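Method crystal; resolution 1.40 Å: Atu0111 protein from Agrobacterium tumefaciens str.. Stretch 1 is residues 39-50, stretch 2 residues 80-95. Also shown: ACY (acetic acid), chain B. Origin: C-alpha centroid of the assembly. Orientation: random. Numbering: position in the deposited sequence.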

ATOM      1  N   PRO A  39      -0.925   3.036  17.067  1.00 15.77           N
ATOM      2  CA  PRO A  39       0.254   2.166  17.110  1.00 15.44           C
ATOM      3  C   PRO A  39      -0.066   0.760  16.606  1.00 15.38           C
ATOM      4  O   PRO A  39      -0.988   0.105  17.101  1.00 16.40           O
ATOM      5  CB  PRO A  39       0.606   2.108  18.599  1.00 16.58           C
ATOM      6  CG  PRO A  39      -0.061   3.291  19.191  1.00 18.16           C
ATOM      7  CD  PRO A  39      -1.276   3.566  18.397  1.00 16.20           C
ATOM      8  N   GLU A  40       0.692   0.312  15.614  1.00 14.94           N
ATOM      9  CA  GLU A  40       0.466  -0.981  14.965  1.00 15.35           C
ATOM     10  C   GLU A  40       1.790  -1.412  14.299  1.00 15.33           C
ATOM     11  O   GLU A  40       1.906  -1.392  13.066  1.00 16.13           O
ATOM     12  CB  GLU A  40      -0.669  -0.849  13.932  1.00 15.04           C
ATOM     13  CG  GLU A  40      -1.199  -2.194  13.454  1.00 16.09           C
ATOM     14  CD  GLU A  40      -2.214  -2.077  12.309  1.00 15.68           C
ATOM     15  OE1 GLU A  40      -2.767  -3.120  11.896  1.00 17.35           O
ATOM     16  OE2 GLU A  40      -2.440  -0.954  11.806  1.00 19.29           O
ATOM     17  N   PRO A  41       2.816  -1.729  15.115  1.00 14.86           N
ATOM     18  CA  PRO A  41       4.160  -1.868  14.539  1.00 14.76           C
ATOM     19  C   PRO A  41       4.367  -3.106  13.695  1.00 14.24           C
ATOM     20  O   PRO A  41       3.768  -4.144  13.941  1.00 14.32           O
ATOM     21  CB  PRO A  41       5.094  -1.919  15.755  1.00 14.73           C
ATOM     22  CG  PRO A  41       4.243  -1.523  16.924  1.00 17.92           C
ATOM     23  CD  PRO A  41       2.825  -1.820  16.589  1.00 15.39           C
ATOM     24  N   GLY A  42       5.254  -2.984  12.718  1.00 13.73           N
ATOM     25  CA  GLY A  42       5.552  -4.100  11.840  1.00 13.72           C
ATOM     26  C   GLY A  42       6.759  -3.807  10.987  1.00 13.50           C
ATOM     27  O   GLY A  42       7.505  -2.843  11.237  1.00 14.37           O
ATOM     28  N   ASN A  43       6.937  -4.631   9.962  1.00 13.28           N
ATOM     29  CA  ASN A  43       7.973  -4.410   8.981  1.00 12.71           C
ATOM     30  C   ASN A  43       7.443  -4.817   7.604  1.00 12.84           C
ATOM     31  O   ASN A  43       6.353  -5.394   7.505  1.00 12.87           O
ATOM     32  CB  ASN A  43       9.283  -5.114   9.376  1.00 13.50           C
ATOM     33  CG  ASN A  43       9.111  -6.598   9.632  1.00 14.12           C
ATOM     34  OD1 ASN A  43       8.503  -7.313   8.842  1.00 14.42           O
ATOM     35  ND2 ASN A  43       9.704  -7.081  10.722  1.00 15.34           N
ATOM     36  N   THR A  44       8.170  -4.460   6.548  1.00 12.72           N
ATOM     37  CA  THR A  44       7.616  -4.560   5.203  1.00 12.22           C
ATOM     38  C   THR A  44       8.687  -4.234   4.176  1.00 12.45           C
ATOM     39  O   THR A  44       9.695  -3.624   4.524  1.00 13.28           O
ATOM     40  CB  THR A  44       6.423  -3.585   5.041  1.00 12.21           C
ATOM     41  OG1 THR A  44       5.825  -3.739   3.751  1.00 14.65           O
ATOM     42  CG2 THR A  44       6.847  -2.143   5.214  1.00 13.56           C
ATOM     43  N   VAL A  45       8.462  -4.634   2.923  1.00 11.46           N
ATOM     44  CA  VAL A  45       9.293  -4.180   1.819  1.00 12.60           C
ATOM     45  C   VAL A  45       8.449  -3.249   0.943  1.00 11.94           C
ATOM     46  O   VAL A  45       7.402  -3.647   0.414  1.00 12.12           O
ATOM     47  CB  VAL A  45       9.827  -5.326   0.959  1.00 12.54           C
ATOM     48  CG1 VAL A  45      10.737  -4.749  -0.147  1.00 13.45           C
ATOM     49  CG2 VAL A  45      10.610  -6.317   1.823  1.00 14.27           C
ATOM     50  N   VAL A  46       8.919  -2.009   0.786  1.00 11.90           N
ATOM     51  CA  VAL A  46       8.159  -1.030   0.012  1.00 12.69           C
ATOM     52  C   VAL A  46       9.069  -0.206  -0.881  1.00 13.01           C
ATOM     53  O   VAL A  46      10.272  -0.154  -0.647  1.00 14.13           O
ATOM     54  CB  VAL A  46       7.364  -0.037   0.936  1.00 12.81           C
ATOM     55  CG1 VAL A  46       6.613  -0.770   2.005  1.00 13.99           C
ATOM     56  CG2 VAL A  46       8.269   1.021   1.556  1.00 14.89           C
ATOM     57  N   CYS A  47       8.465   0.435  -1.881  1.00 12.83           N
ATOM     58  CA  CYS A  47       9.122   1.460  -2.703  1.00 13.68           C
ATOM     59  C   CYS A  47       8.485   2.803  -2.396  1.00 13.73           C
ATOM     60  O   CYS A  47       7.306   3.013  -2.708  1.00 13.51           O
ATOM     61  CB  CYS A  47       8.915   1.166  -4.188  1.00 13.96           C
ATOM     62  SG  CYS A  47       9.692  -0.349  -4.783  1.00 14.06           S
ATOM     63  N   HIS A  48       9.240   3.724  -1.789  1.00 14.57           N
ATOM     64  CA  HIS A  48       8.726   5.068  -1.570  1.00 15.01           C
ATOM     65  C   HIS A  48       8.726   5.841  -2.896  1.00 15.76           C
ATOM     66  O   HIS A  48       9.405   5.453  -3.844  1.00 15.51           O
ATOM     67  CB  HIS A  48       9.584   5.835  -0.571  1.00 15.75           C
ATOM     68  CG  HIS A  48       9.318   5.494   0.864  1.00 15.97           C
ATOM     69  ND1 HIS A  48       9.999   4.498   1.525  1.00 19.24           N
ATOM     70  CD2 HIS A  48       8.476   6.042   1.774  1.00 17.72           C
ATOM     71  CE1 HIS A  48       9.578   4.432   2.779  1.00 19.02           C
ATOM     72  NE2 HIS A  48       8.655   5.359   2.958  1.00 19.08           N
ATOM     73  N   LEU A  49       7.968   6.931  -2.962  1.00 16.59           N
ATOM     74  CA  LEU A  49       8.127   7.892  -4.064  1.00 17.41           C
ATOM     75  C   LEU A  49       9.445   8.647  -3.903  1.00 17.97           C
ATOM     76  O   LEU A  49      10.062   8.641  -2.832  1.00 18.86           O
ATOM     77  CB  LEU A  49       6.957   8.869  -4.097  1.00 18.09           C
ATOM     78  CG  LEU A  49       5.568   8.250  -4.215  1.00 18.10           C
ATOM     79  CD1 LEU A  49       4.494   9.319  -4.263  1.00 17.98           C
ATOM     80  CD2 LEU A  49       5.465   7.342  -5.447  1.00 19.56           C
ATOM     81  N   VAL A  50       9.892   9.267  -4.987  1.00 18.51           N
ATOM     82  CA  VAL A  50      11.060  10.134  -4.957  1.00 19.09           C
ATOM     83  C   VAL A  50      10.605  11.570  -4.623  1.00 19.02           C
ATOM     84  O   VAL A  50       9.857  12.188  -5.379  1.00 18.26           O
ATOM     85  CB  VAL A  50      11.817  10.075  -6.292  1.00 19.25           C
ATOM     86  CG1 VAL A  50      12.976  11.063  -6.297  1.00 18.16           C
ATOM     87  CG2 VAL A  50      12.321   8.658  -6.565  1.00 20.15           C
ATOM     88  N   VAL A  80       2.101  12.714   3.069  1.00 14.93           N
ATOM     89  CA  VAL A  80       2.727  12.665   1.759  1.00 15.17           C
ATOM     90  C   VAL A  80       4.078  11.943   1.817  1.00 14.89           C
ATOM     91  O   VAL A  80       4.403  11.128   0.932  1.00 15.86           O
ATOM     92  CB  VAL A  80       2.866  14.078   1.157  1.00 15.74           C
ATOM     93  CG1 VAL A  80       3.757  14.043  -0.089  1.00 16.64           C
ATOM     94  CG2 VAL A  80       1.479  14.650   0.856  1.00 17.68           C
ATOM     95  N   SER A  81       4.863  12.183   2.864  1.00 14.69           N
ATOM     96  CA  SER A  81       6.191  11.573   2.933  1.00 14.62           C
ATOM     97  C   SER A  81       6.161  10.047   3.163  1.00 14.76           C
ATOM     98  O   SER A  81       7.207   9.403   3.083  1.00 16.49           O
ATOM     99  CB  SER A  81       7.061  12.217   4.014  1.00 15.94           C
ATOM    100  OG  SER A  81       6.486  12.010   5.297  1.00 15.33           O
ATOM    101  N   SER A  82       4.981   9.505   3.487  1.00 13.86           N
ATOM    102  CA  SER A  82       4.809   8.059   3.699  1.00 13.38           C
ATOM    103  C   SER A  82       4.416   7.308   2.450  1.00 13.05           C
ATOM    104  O   SER A  82       4.351   6.089   2.492  1.00 12.94           O
ATOM    105  CB  SER A  82       3.746   7.768   4.757  1.00 12.65           C
ATOM    106  OG  SER A  82       2.442   8.000   4.238  1.00 13.02           O
ATOM    107  N   LEU A  83       4.110   8.012   1.363  1.00 13.64           N
ATOM    108  CA  LEU A  83       3.557   7.344   0.185  1.00 12.74           C
ATOM    109  C   LEU A  83       4.513   6.308  -0.376  1.00 13.23           C
ATOM    110  O   LEU A  83       5.714   6.550  -0.526  1.00 14.23           O
ATOM    111  CB  LEU A  83       3.175   8.362  -0.889  1.00 13.14           C
ATOM    112  CG  LEU A  83       2.014   9.300  -0.521  1.00 14.44           C
ATOM    113  CD1 LEU A  83       1.802  10.408  -1.573  1.00 15.69           C
ATOM    114  CD2 LEU A  83       0.693   8.557  -0.227  1.00 16.44           C
ATOM    115  N   HIS A  84       3.969   5.128  -0.671  1.00 12.48           N
ATOM    116  CA  HIS A  84       4.801   4.024  -1.115  1.00 11.79           C
ATOM    117  C   HIS A  84       3.951   2.986  -1.802  1.00 12.01           C
ATOM    118  O   HIS A  84       2.739   2.926  -1.588  1.00 11.74           O
ATOM    119  CB  HIS A  84       5.468   3.330   0.093  1.00 11.78           C
ATOM    120  CG  HIS A  84       4.484   2.825   1.104  1.00 12.14           C
ATOM    121  ND1 HIS A  84       4.064   1.510   1.191  1.00 14.74           N
ATOM    122  CD2 HIS A  84       3.845   3.488   2.094  1.00 11.04           C
ATOM    123  CE1 HIS A  84       3.183   1.399   2.176  1.00 11.35           C
ATOM    124  NE2 HIS A  84       3.041   2.585   2.742  1.00 14.63           N
HETATM  125  N   MSE A  85       4.595   2.170  -2.622  1.00 11.49           N
HETATM  126  CA  MSE A  85       3.972   0.951  -3.110  1.00 11.69           C
HETATM  127  C   MSE A  85       4.606  -0.208  -2.349  1.00 11.28           C
HETATM  128  O   MSE A  85       5.811  -0.429  -2.441  1.00 12.43           O
HETATM  129  CB  MSE A  85       4.223   0.748  -4.608  1.00 11.94           C
HETATM  130  CG  MSE A  85       3.503  -0.498  -5.108  1.00 11.91           C
HETATM  131 SE   MSE A  85       3.997  -0.913  -6.971  0.75 15.79          SE
HETATM  132  CE  MSE A  85       5.631  -1.890  -6.575  1.00 14.56           C
ATOM    133  N   THR A  86       3.802  -0.982  -1.625  1.00 11.29           N
ATOM    134  CA  THR A  86       4.326  -2.198  -0.982  1.00 11.10           C
ATOM    135  C   THR A  86       4.690  -3.227  -2.060  1.00 11.00           C
ATOM    136  O   THR A  86       3.963  -3.417  -3.040  1.00 11.83           O
ATOM    137  CB  THR A  86       3.291  -2.752  -0.009  1.00 11.50           C
ATOM    138  OG1 THR A  86       3.049  -1.748   0.978  1.00 13.34           O
ATOM    139  CG2 THR A  86       3.774  -4.040   0.687  1.00 12.36           C
ATOM    140  N   VAL A  87       5.869  -3.825  -1.898  1.00 11.03           N
ATOM    141  CA  VAL A  87       6.304  -4.905  -2.783  1.00 11.63           C
ATOM    142  C   VAL A  87       6.000  -6.253  -2.126  1.00 11.73           C
ATOM    143  O   VAL A  87       5.494  -7.159  -2.774  1.00 11.68           O
ATOM    144  CB  VAL A  87       7.804  -4.807  -3.082  1.00 11.60           C
ATOM    145  CG1 VAL A  87       8.282  -5.957  -3.977  1.00 13.88           C
ATOM    146  CG2 VAL A  87       8.099  -3.463  -3.756  1.00 14.02           C
ATOM    147  N   PHE A  88       6.288  -6.371  -0.829  1.00 11.35           N
ATOM    148  CA  PHE A  88       6.001  -7.614  -0.092  1.00 11.31           C
ATOM    149  C   PHE A  88       5.761  -7.269   1.362  1.00 11.81           C
ATOM    150  O   PHE A  88       6.634  -6.677   1.999  1.00 12.31           O
ATOM    151  CB  PHE A  88       7.178  -8.595  -0.227  1.00 11.73           C
ATOM    152  CG  PHE A  88       6.880  -9.961   0.317  1.00 11.86           C
ATOM    153  CD1 PHE A  88       6.331 -10.932  -0.498  1.00 12.41           C
ATOM    154  CD2 PHE A  88       7.161 -10.283   1.648  1.00 11.50           C
ATOM    155  CE1 PHE A  88       6.054 -12.208  -0.016  1.00 12.88           C
ATOM    156  CE2 PHE A  88       6.872 -11.560   2.149  1.00 12.30           C
ATOM    157  CZ  PHE A  88       6.348 -12.522   1.316  1.00 11.71           C
ATOM    158  N   GLN A  89       4.569  -7.588   1.884  1.00 10.81           N
ATOM    159  CA  GLN A  89       4.256  -7.294   3.285  1.00 12.05           C
ATOM    160  C   GLN A  89       5.124  -8.124   4.206  1.00 11.89           C
ATOM    161  O   GLN A  89       5.235  -9.334   4.020  1.00 12.35           O
ATOM    162  CB  GLN A  89       2.812  -7.651   3.627  1.00 12.52           C
ATOM    163  CG  GLN A  89       1.767  -6.745   3.044  1.00 13.39           C
ATOM    164  CD  GLN A  89       0.380  -7.022   3.638  1.00 14.21           C
ATOM    165  OE1 GLN A  89       0.262  -7.629   4.700  1.00 16.14           O
ATOM    166  NE2 GLN A  89      -0.665  -6.579   2.951  1.00 15.52           N
ATOM    167  N   GLY A  90       5.666  -7.482   5.241  1.00 11.92           N
ATOM    168  CA  GLY A  90       6.352  -8.198   6.320  1.00 12.07           C
ATOM    169  C   GLY A  90       5.326  -8.544   7.399  1.00 11.95           C
ATOM    170  O   GLY A  90       4.131  -8.684   7.132  1.00 12.41           O
ATOM    171  N   VAL A  91       5.782  -8.654   8.636  1.00 11.99           N
ATOM    172  CA  VAL A  91       4.869  -8.990   9.736  1.00 12.23           C
ATOM    173  C   VAL A  91       4.294  -7.734  10.366  1.00 11.90           C
ATOM    174  O   VAL A  91       4.804  -6.630  10.166  1.00 12.58           O
ATOM    175  CB  VAL A  91       5.542  -9.869  10.835  1.00 12.53           C
ATOM    176  CG1 VAL A  91       6.004 -11.183  10.235  1.00 13.13           C
ATOM    177  CG2 VAL A  91       6.700  -9.117  11.496  1.00 14.17           C
ATOM    178  N   ILE A  92       3.228  -7.905  11.138  1.00 11.73           N
ATOM    179  CA  ILE A  92       2.616  -6.779  11.840  1.00 12.37           C
ATOM    180  C   ILE A  92       2.000  -7.241  13.158  1.00 12.73           C
ATOM    181  O   ILE A  92       1.501  -8.368  13.264  1.00 12.40           O
ATOM    182  CB  ILE A  92       1.601  -6.008  10.908  1.00 12.23           C
ATOM    183  CG1 ILE A  92       1.287  -4.611  11.457  1.00 12.37           C
ATOM    184  CG2 ILE A  92       0.328  -6.838  10.661  1.00 12.95           C
ATOM    185  CD1 ILE A  92       0.459  -3.730  10.475  1.00 13.68           C
ATOM    186  N   GLU A  93       2.033  -6.355  14.157  1.00 13.33           N
ATOM    187  CA  GLU A  93       1.602  -6.664  15.514  1.00 14.40           C
ATOM    188  C   GLU A  93       0.169  -7.188  15.587  1.00 13.51           C
ATOM    189  O   GLU A  93      -0.154  -8.033  16.434  1.00 13.79           O
ATOM    190  CB  GLU A  93       1.729  -5.390  16.351  1.00 15.32           C
ATOM    191  CG  GLU A  93       1.186  -5.509  17.768  1.00 18.62           C
ATOM    192  CD  GLU A  93       1.948  -6.521  18.610  1.00 22.85           C
ATOM    193  OE1 GLU A  93       3.182  -6.608  18.472  1.00 26.68           O
ATOM    194  OE2 GLU A  93       1.304  -7.222  19.419  1.00 27.03           O
ATOM    195  N   SER A  94      -0.669  -6.665  14.688  1.00 13.37           N
ATOM    196  CA  SER A  94      -2.085  -6.959  14.637  1.00 13.94           C
ATOM    197  C   SER A  94      -2.443  -8.264  13.930  1.00 13.99           C
ATOM    198  O   SER A  94      -3.624  -8.603  13.845  1.00 14.58           O
ATOM    199  CB  SER A  94      -2.820  -5.813  13.948  1.00 14.06           C
ATOM    200  OG  SER A  94      -2.179  -5.486  12.723  1.00 14.98           O
ATOM    201  N   ARG A  95      -1.442  -8.998  13.426  1.00 13.18           N
ATOM    202  CA  ARG A  95      -1.725 -10.230  12.702  1.00 13.60           C
ATOM    203  C   ARG A  95      -0.676 -11.307  13.008  1.00 13.78           C
ATOM    204  O   ARG A  95       0.116 -11.703  12.153  1.00 13.65           O
ATOM    205  CB  ARG A  95      -1.904  -9.954  11.198  1.00 13.93           C
ATOM    206  CG  ARG A  95      -2.477 -11.152  10.465  1.00 15.87           C
ATOM    207  CD  ARG A  95      -3.208 -10.787   9.214  1.00 19.06           C
ATOM    208  NE  ARG A  95      -2.341 -10.045   8.336  1.00 19.28           N
ATOM    209  CZ  ARG A  95      -2.704  -9.586   7.142  1.00 20.35           C
ATOM    210  NH1 ARG A  95      -1.819  -8.895   6.426  1.00 19.31           N
ATOM    211  NH2 ARG A  95      -3.949  -9.804   6.678  1.00 19.54           N
TER
HETATM  212  C   ACY B 450      -0.628  -0.854   1.645  1.00 28.03           C
HETATM  213  O   ACY B 450      -0.361   0.369   1.788  1.00 28.20           O
HETATM  214  OXT ACY B 450       0.215  -1.727   1.304  1.00 28.57           O
HETATM  215  CH3 ACY B 450      -2.051  -1.300   1.838  1.00 28.45           C
HETATM  216  O   HOH W   1       3.440  -5.339   7.223  1.00 19.61           O
HETATM  217  O   HOH W   2       3.860  -2.133   3.483  1.00 35.93           O
HETATM  218  O   HOH W   3       7.739   6.825   5.221  1.00 16.38           O
HETATM  219  O   HOH W   4       7.355   8.725  -0.530  1.00 20.05           O

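Two antiparallel stretches of one chain, residues 39-50 and 80-95, bury 942 Å² between them, counting both sides, and are joined mainly through their backbones. Around Cys 47 and Met 85, a selenomethionine, the pairing is regular: Cys 47 N donates to Met 85 O (2.8 Å) and Met 85 N returns the bond to Cys 47 O (2.8 Å). A beta bulge follows, the register shifting by one residue between Val 46 and Val 45. Here Val 45 O accepts from both Val 87 N (2.8 Å) and Phe 88 N (3.2 Å), while Val 45 N donates to Phe 88 O (2.9 Å), so one residue of stretch 1 faces two of stretch 2 where that chain turns a corner. Beyond it, Asn 43 N donates to Val 91 O (2.9 Å) and Glu 93 N to Pro 41 O (2.8 Å); proline, lacking an amide proton, still offers its carbonyl. At the other end the bond from Leu 49 N to Leu 83 O is weak (3.3 Å), and water 4 supports it, donating to Leu 83 O (2.7 Å).

Side chains add two direct polar links. Asn 43, with chi1 in p, brings OD1 to Val 91 N (3.0 Å), a side-chain amide serving a backbone donor. Gly 90 suits this place: an ideal CB would lie 2.2 Å from Asn 43 OD1. Likewise, a CB on Gly 42 would lie 2.4 Å from Val 91 O. The extended Glu 40 side chain (t, t) carries OE1 to Ser 94 OG, which donates across 2.6 Å in the type I turn from Ile 92 to Arg 95.

Thr 44, Val 46 and His 48 share one face with Thr 86 and His 84. Water 2 joins the threonines, lying 2.6 Å from Thr 44 OG1 and donating to Thr 86 OG1 (2.7 Å); Thr 86 OG1 in turn donates to OXT of the acetic acid (2.9 Å), probably from the crystallisation liquor. Val 46 CG1 packs 3.5 Å from His 84 ND1, and His 84 CB lies over one face of the His 48 ring. Water 3 ties His 48 NE2 (2.8 Å) weakly to Ser 81 O (3.4 Å).

Apolar contacts gather around Val 45 and Cys 47, both buried. Cys 47 SG meets Val 87 CG2 at 3.6 Å, Val 45 CG1 lies 4.1 Å from Val 87 CB, and the compact side chains fit closely beside the bulge. Leu 49 CD1 reaches Leu 83 CB (3.7 Å), adding a hydrophobic contact beside the weak backbone bond.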